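Local atomic coordinates of 16S rRNA (adenine(1408)-N(1))-methyltransferase (Escherichia coli, PDB entry 3P2E), a protein that methylates the N1 position of adenine 1408 in 16S rRNA of assembled 30S subunits, using S-adenosyl-L-methionine, and so confers resistance to various aminoglycosides. Residues 41-44 with 50-53; 188-193 with 207-212. All coordinates share one frame; numbering follows the deposited sequence.

Contact 1: residues 41-44 with 50-53; sequences KLAI and FYIG
Y51 lays one face of its ring against the last turn of helix 37-44, overlapping the backbone and first side-chain carbons of L42 and A43. The two halves of the ring meet different residues. Near the hydroxyl end L42 CB stands over the face in a CH-pi contact, 4.0 Å from the ring centroid and 29° off the normal, and its closest ring atom is Y51 CE1 at 3.6 Å. The CD2 half of the ring meets A43, whose CA lies 3.5 Å from Y51 CD2 and whose CB reaches the same carbon at 3.6 Å. Between these two the peptide itself is covered, with A43 N standing 3.8 Å above the plane of the Y51 ring, displaced toward the rim. The ring thus lies close to the main chain, with the short A43 side chain beside it, and the nearest CA pair, A43 with Y51, is separated by 6.4 Å. L42 crosses the tyrosine at about a right angle, its CG beside the backbone N (chi1 -68°), and adds CD1 as a second, looser touch at 3.9 Å from Y51 CE1. The phenol does not end in apolar surroundings, because Y51 OH is hydrogen-bonded to D46 in the connection between helix and strand. A43 also touches V80 of the neighbouring strand 80-83. Helix against following parallel strand is the second half of a beta-alpha-beta crossover, here 26-31, 37-44 and 49-54, the opening unit of the Rossmann-like methyltransferase fold.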
loop_
_atom_site.group_PDB
_atom_site.type_symbol
_atom_site.label_atom_id
_atom_site.label_comp_id
_atom_site.label_asym_id
_atom_site.label_seq_id
_atom_site.Cartn_x
_atom_site.Cartn_y
_atom_site.Cartn_z
ATOM N N LYS A 41 2.085 6.564 10.019
ATOM C CA LYS A 41 1.817 5.910 11.296
ATOM C C LYS A 41 2.530 4.569 11.383
ATOM O O LYS A 41 3.069 4.217 12.431
ATOM C CB LYS A 41 0.311 5.711 11.502
ATOM C CG LYS A 41 -0.034 5.057 12.839
ATOM C CD LYS A 41 -1.539 4.985 13.067
ATOM C CE LYS A 41 -1.855 4.359 14.417
ATOM N NZ LYS A 41 -3.318 4.285 14.674
ATOM N N LEU A 42 2.533 3.811 10.292
ATOM C CA LEU A 42 3.216 2.519 10.299
ATOM C C LEU A 42 4.704 2.720 10.547
ATOM O O LEU A 42 5.322 2.008 11.346
ATOM C CB LEU A 42 3.043 1.808 8.958
ATOM C CG LEU A 42 1.642 1.320 8.602
ATOM C CD1 LEU A 42 1.681 0.627 7.242
ATOM C CD2 LEU A 42 1.144 0.367 9.674
ATOM N N ALA A 43 5.269 3.701 9.854
ATOM C CA ALA A 43 6.689 4.012 9.944
ATOM C C ALA A 43 7.111 4.507 11.317
ATOM O O ALA A 43 8.167 4.130 11.818
ATOM C CB ALA A 43 7.052 5.041 8.893
ATOM N N ILE A 44 6.294 5.359 11.923
ATOM C CA ILE A 44 6.625 5.886 13.237
ATOM C C ILE A 44 6.627 4.769 14.287
ATOM O O ILE A 44 7.330 4.858 15.292
ATOM C CB ILE A 44 5.629 7.020 13.636
ATOM C CG1 ILE A 44 6.109 7.750 14.896
ATOM C CG2 ILE A 44 4.239 6.443 13.842
ATOM C CD1 ILE A 44 5.759 7.060 16.203
ATOM N N PHE A 50 11.494 -0.333 6.163
ATOM C CA PHE A 50 11.535 0.817 5.271
ATOM C C PHE A 50 10.198 0.827 4.548
ATOM O O PHE A 50 9.828 -0.154 3.901
ATOM C CB PHE A 50 12.673 0.700 4.260
ATOM C CG PHE A 50 12.852 1.932 3.426
ATOM C CD1 PHE A 50 13.282 3.118 4.009
ATOM C CD2 PHE A 50 12.551 1.923 2.067
ATOM C CE1 PHE A 50 13.410 4.285 3.253
ATOM C CE2 PHE A 50 12.675 3.081 1.301
ATOM C CZ PHE A 50 13.106 4.266 1.897
ATOM N N TYR A 51 9.476 1.938 4.672
ATOM C CA TYR A 51 8.158 2.084 4.067
ATOM C C TYR A 51 8.147 2.859 2.757
ATOM O O TYR A 51 8.657 3.976 2.668
ATOM C CB TYR A 51 7.210 2.736 5.076
ATOM C CG TYR A 51 6.871 1.808 6.224
ATOM C CD1 TYR A 51 5.820 0.897 6.119
ATOM C CD2 TYR A 51 7.649 1.787 7.381
ATOM C CE1 TYR A 51 5.555 -0.018 7.136
ATOM C CE2 TYR A 51 7.394 0.874 8.402
ATOM C CZ TYR A 51 6.348 -0.023 8.271
ATOM O OH TYR A 51 6.096 -0.934 9.269
ATOM N N ILE A 52 7.548 2.244 1.745
ATOM C CA ILE A 52 7.452 2.838 0.423
ATOM C C ILE A 52 5.992 3.030 0.057
ATOM O O ILE A 52 5.260 2.056 -0.119
ATOM C CB ILE A 52 8.109 1.933 -0.635
ATOM C CG1 ILE A 52 9.572 1.686 -0.257
ATOM C CG2 ILE A 52 8.015 2.582 -2.019
ATOM C CD1 ILE A 52 10.285 0.709 -1.178
ATOM N N GLY A 53 5.576 4.288 -0.040
ATOM C CA GLY A 53 4.201 4.597 -0.392
ATOM C C GLY A 53 4.151 5.069 -1.829
ATOM O O GLY A 53 4.831 6.027 -2.194
#

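Contact 2: residues 188-193 with 207-212; sequences EYVKQF and RSFFRV
V190 and F209 supply the apolar part of this contact, in a nearly ideal CH-pi geometry. The methyl CG2 of V190 sits over the middle of the F209 ring, 3.4 Å from its centroid and only 2° off the normal, with all six ring carbons of F209 at 3.6 to 3.7 Å from it. The valine rotamer accounts for this choice of branch: CG1 is anti to the backbone N (chi1 -179°), leaving CG2 to meet the aromatic face. F105, part of the S-adenosyl-L-methionine site, touches V190 as well and lies close to F209.

Both partners belong to the C-terminal half of a Rossmann-like methyltransferase. Strand 209-215 is the antiparallel strand inserted between 133-139 and 178-185, giving the order 3-2-1-4-5-7-6 of class I enzymes, and the short helix 187-190 follows strand 178-185.

The polar part is looser. Y189 OH comes within 3.5 Å of R211 NH1, near the plane of the guanidinium at its edge, but the angle is too poor for a hydrogen bond. Ring and guanidinium planes stand 89° apart, and a bend at chi3 turns the otherwise extended arginine chain.

Hydrogen bonds shape the helical side: F193 N donates to V190 O at 3.1 Å across a type I turn, while the D186 carboxylate accepts through OD1 from Y189 N just downstream.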
loop_
_atom_site.group_PDB
_atom_site.type_symbol
_atom_site.label_atom_id
_atom_site.label_comp_id
_atom_site.label_asym_id
_atom_site.label_seq_id
_atom_site.Cartn_x
_atom_site.Cartn_y
_atom_site.Cartn_z
ATOM N N GLU A 188 -15.286 0.215 13.396
ATOM C CA GLU A 188 -14.389 0.378 14.537
ATOM C C GLU A 188 -12.951 0.048 14.156
ATOM O O GLU A 188 -12.017 0.764 14.524
ATOM C CB GLU A 188 -14.817 -0.517 15.702
ATOM C CG GLU A 188 -14.152 -0.138 17.012
ATOM C CD GLU A 188 -14.340 -1.178 18.097
ATOM O OE1 GLU A 188 -15.466 -1.701 18.242
ATOM O OE2 GLU A 188 -13.355 -1.464 18.811
ATOM N N TYR A 189 -12.776 -1.041 13.417
ATOM C CA TYR A 189 -11.449 -1.458 12.986
ATOM C C TYR A 189 -10.753 -0.401 12.122
ATOM O O TYR A 189 -9.538 -0.204 12.210
ATOM C CB TYR A 189 -11.534 -2.756 12.185
ATOM C CG TYR A 189 -10.191 -3.174 11.664
ATOM C CD1 TYR A 189 -9.255 -3.767 12.510
ATOM C CD2 TYR A 189 -9.812 -2.891 10.351
ATOM C CE1 TYR A 189 -7.976 -4.060 12.070
ATOM C CE2 TYR A 189 -8.525 -3.181 9.898
ATOM C CZ TYR A 189 -7.615 -3.760 10.766
ATOM O OH TYR A 189 -6.334 -4.019 10.352
ATOM N N VAL A 190 -11.530 0.266 11.277
ATOM C CA VAL A 190 -10.987 1.277 10.380
ATOM C C VAL A 190 -10.632 2.577 11.096
ATOM O O VAL A 190 -9.837 3.372 10.592
ATOM C CB VAL A 190 -11.985 1.552 9.228
ATOM C CG1 VAL A 190 -11.421 2.587 8.262
ATOM C CG2 VAL A 190 -12.284 0.236 8.499
ATOM N N LYS A 191 -11.197 2.779 12.283
ATOM C CA LYS A 191 -10.928 3.990 13.049
ATOM C C LYS A 191 -9.469 4.132 13.463
ATOM O O LYS A 191 -9.049 5.204 13.904
ATOM C CB LYS A 191 -11.826 4.045 14.289
ATOM C CG LYS A 191 -13.300 4.229 13.961
ATOM C CD LYS A 191 -14.132 4.433 15.222
ATOM C CE LYS A 191 -15.600 4.639 14.877
ATOM N NZ LYS A 191 -16.431 4.874 16.084
ATOM N N GLN A 192 -8.695 3.061 13.303
ATOM C CA GLN A 192 -7.285 3.083 13.676
ATOM C C GLN A 192 -6.393 3.715 12.611
ATOM O O GLN A 192 -5.242 4.060 12.887
ATOM C CB GLN A 192 -6.794 1.666 13.965
ATOM C CG GLN A 192 -6.555 0.818 12.735
ATOM C CD GLN A 192 -6.276 -0.626 13.086
ATOM O OE1 GLN A 192 -7.151 -1.327 13.600
ATOM N NE2 GLN A 192 -5.054 -1.080 12.820
ATOM N N PHE A 193 -6.920 3.865 11.398
ATOM C CA PHE A 193 -6.146 4.457 10.308
ATOM C C PHE A 193 -6.225 5.978 10.369
ATOM O O PHE A 193 -7.250 6.536 10.754
ATOM C CB PHE A 193 -6.657 3.936 8.963
ATOM C CG PHE A 193 -6.405 2.471 8.757
ATOM C CD1 PHE A 193 -5.178 2.024 8.277
ATOM C CD2 PHE A 193 -7.373 1.530 9.096
ATOM C CE1 PHE A 193 -4.915 0.658 8.141
ATOM C CE2 PHE A 193 -7.120 0.165 8.965
ATOM C CZ PHE A 193 -5.890 -0.272 8.489
ATOM N N ARG A 207 -20.483 0.405 7.355
ATOM C CA ARG A 207 -20.030 -0.148 6.085
ATOM C C ARG A 207 -19.258 -1.442 6.296
ATOM O O ARG A 207 -18.622 -1.633 7.332
ATOM C CB ARG A 207 -19.113 0.856 5.375
ATOM C CG ARG A 207 -19.742 2.209 5.083
ATOM C CD ARG A 207 -18.704 3.158 4.492
ATOM N NE ARG A 207 -18.029 2.558 3.349
ATOM C CZ ARG A 207 -18.216 2.922 2.084
ATOM N NH1 ARG A 207 -19.061 3.899 1.783
ATOM N NH2 ARG A 207 -17.565 2.294 1.115
ATOM N N SER A 208 -19.308 -2.322 5.304
ATOM C CA SER A 208 -18.585 -3.582 5.381
ATOM C C SER A 208 -17.231 -3.408 4.710
ATOM O O SER A 208 -17.140 -2.832 3.627
ATOM C CB SER A 208 -19.362 -4.698 4.676
ATOM O OG SER A 208 -20.521 -5.055 5.406
ATOM N N PHE A 209 -16.183 -3.886 5.375
ATOM C CA PHE A 209 -14.826 -3.827 4.847
ATOM C C PHE A 209 -14.367 -5.277 4.750
ATOM O O PHE A 209 -14.731 -6.107 5.587
ATOM C CB PHE A 209 -13.909 -3.046 5.796
ATOM C CG PHE A 209 -14.347 -1.627 6.027
ATOM C CD1 PHE A 209 -13.849 -0.590 5.241
ATOM C CD2 PHE A 209 -15.268 -1.328 7.027
ATOM C CE1 PHE A 209 -14.263 0.725 5.451
ATOM C CE2 PHE A 209 -15.689 -0.018 7.243
ATOM C CZ PHE A 209 -15.185 1.011 6.454
ATOM N N PHE A 210 -13.586 -5.587 3.724
ATOM C CA PHE A 210 -13.105 -6.947 3.530
ATOM C C PHE A 210 -11.602 -6.982 3.361
ATOM O O PHE A 210 -11.039 -6.219 2.576
ATOM C CB PHE A 210 -13.766 -7.559 2.293
ATOM C CG PHE A 210 -15.260 -7.598 2.372
ATOM C CD1 PHE A 210 -15.902 -8.565 3.142
ATOM C CD2 PHE A 210 -16.024 -6.637 1.719
ATOM C CE1 PHE A 210 -17.290 -8.567 3.263
ATOM C CE2 PHE A 210 -17.410 -6.633 1.836
ATOM C CZ PHE A 210 -18.042 -7.599 2.609
ATOM N N ARG A 211 -10.946 -7.859 4.110
ATOM C CA ARG A 211 -9.506 -7.988 3.985
ATOM C C ARG A 211 -9.163 -9.352 3.433
ATOM O O ARG A 211 -9.488 -10.370 4.039
ATOM C CB ARG A 211 -8.797 -7.817 5.330
ATOM C CG ARG A 211 -7.279 -8.045 5.238
ATOM C CD ARG A 211 -6.591 -7.784 6.566
ATOM N NE ARG A 211 -6.991 -8.756 7.579
ATOM C CZ ARG A 211 -6.954 -8.526 8.888
ATOM N NH1 ARG A 211 -6.540 -7.352 9.345
ATOM N NH2 ARG A 211 -7.323 -9.474 9.739
ATOM N N VAL A 212 -8.532 -9.360 2.267
ATOM C CA VAL A 212 -8.080 -10.595 1.647
ATOM C C VAL A 212 -6.575 -10.531 1.878
ATOM O O VAL A 212 -5.915 -9.592 1.444
ATOM C CB VAL A 212 -8.384 -10.621 0.134
ATOM C CG1 VAL A 212 -7.727 -11.827 -0.512
ATOM C CG2 VAL A 212 -9.887 -10.680 -0.087
#

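Contact 1 and contact 2 belong to opposite halves of one seven-stranded sheet, the first on strand 49-54 and the second on strand 209-215, with their centres about 19 Å apart. Segments 41-44 and 188-193 nevertheless meet: K41 NZ and Q192 O lie 2.6 Å apart, a probable hydrogen bond joining helix 37-44 to the turn after helix 187-190. The bound S-adenosyl-L-homocysteine lies about 10 Å from the L42 side chain and about 8 Å from that of V190. Residues of the S-adenosyl-L-methionine site lie near each contact, N38 and L104 near contact 1, F105 and S195 near contact 2.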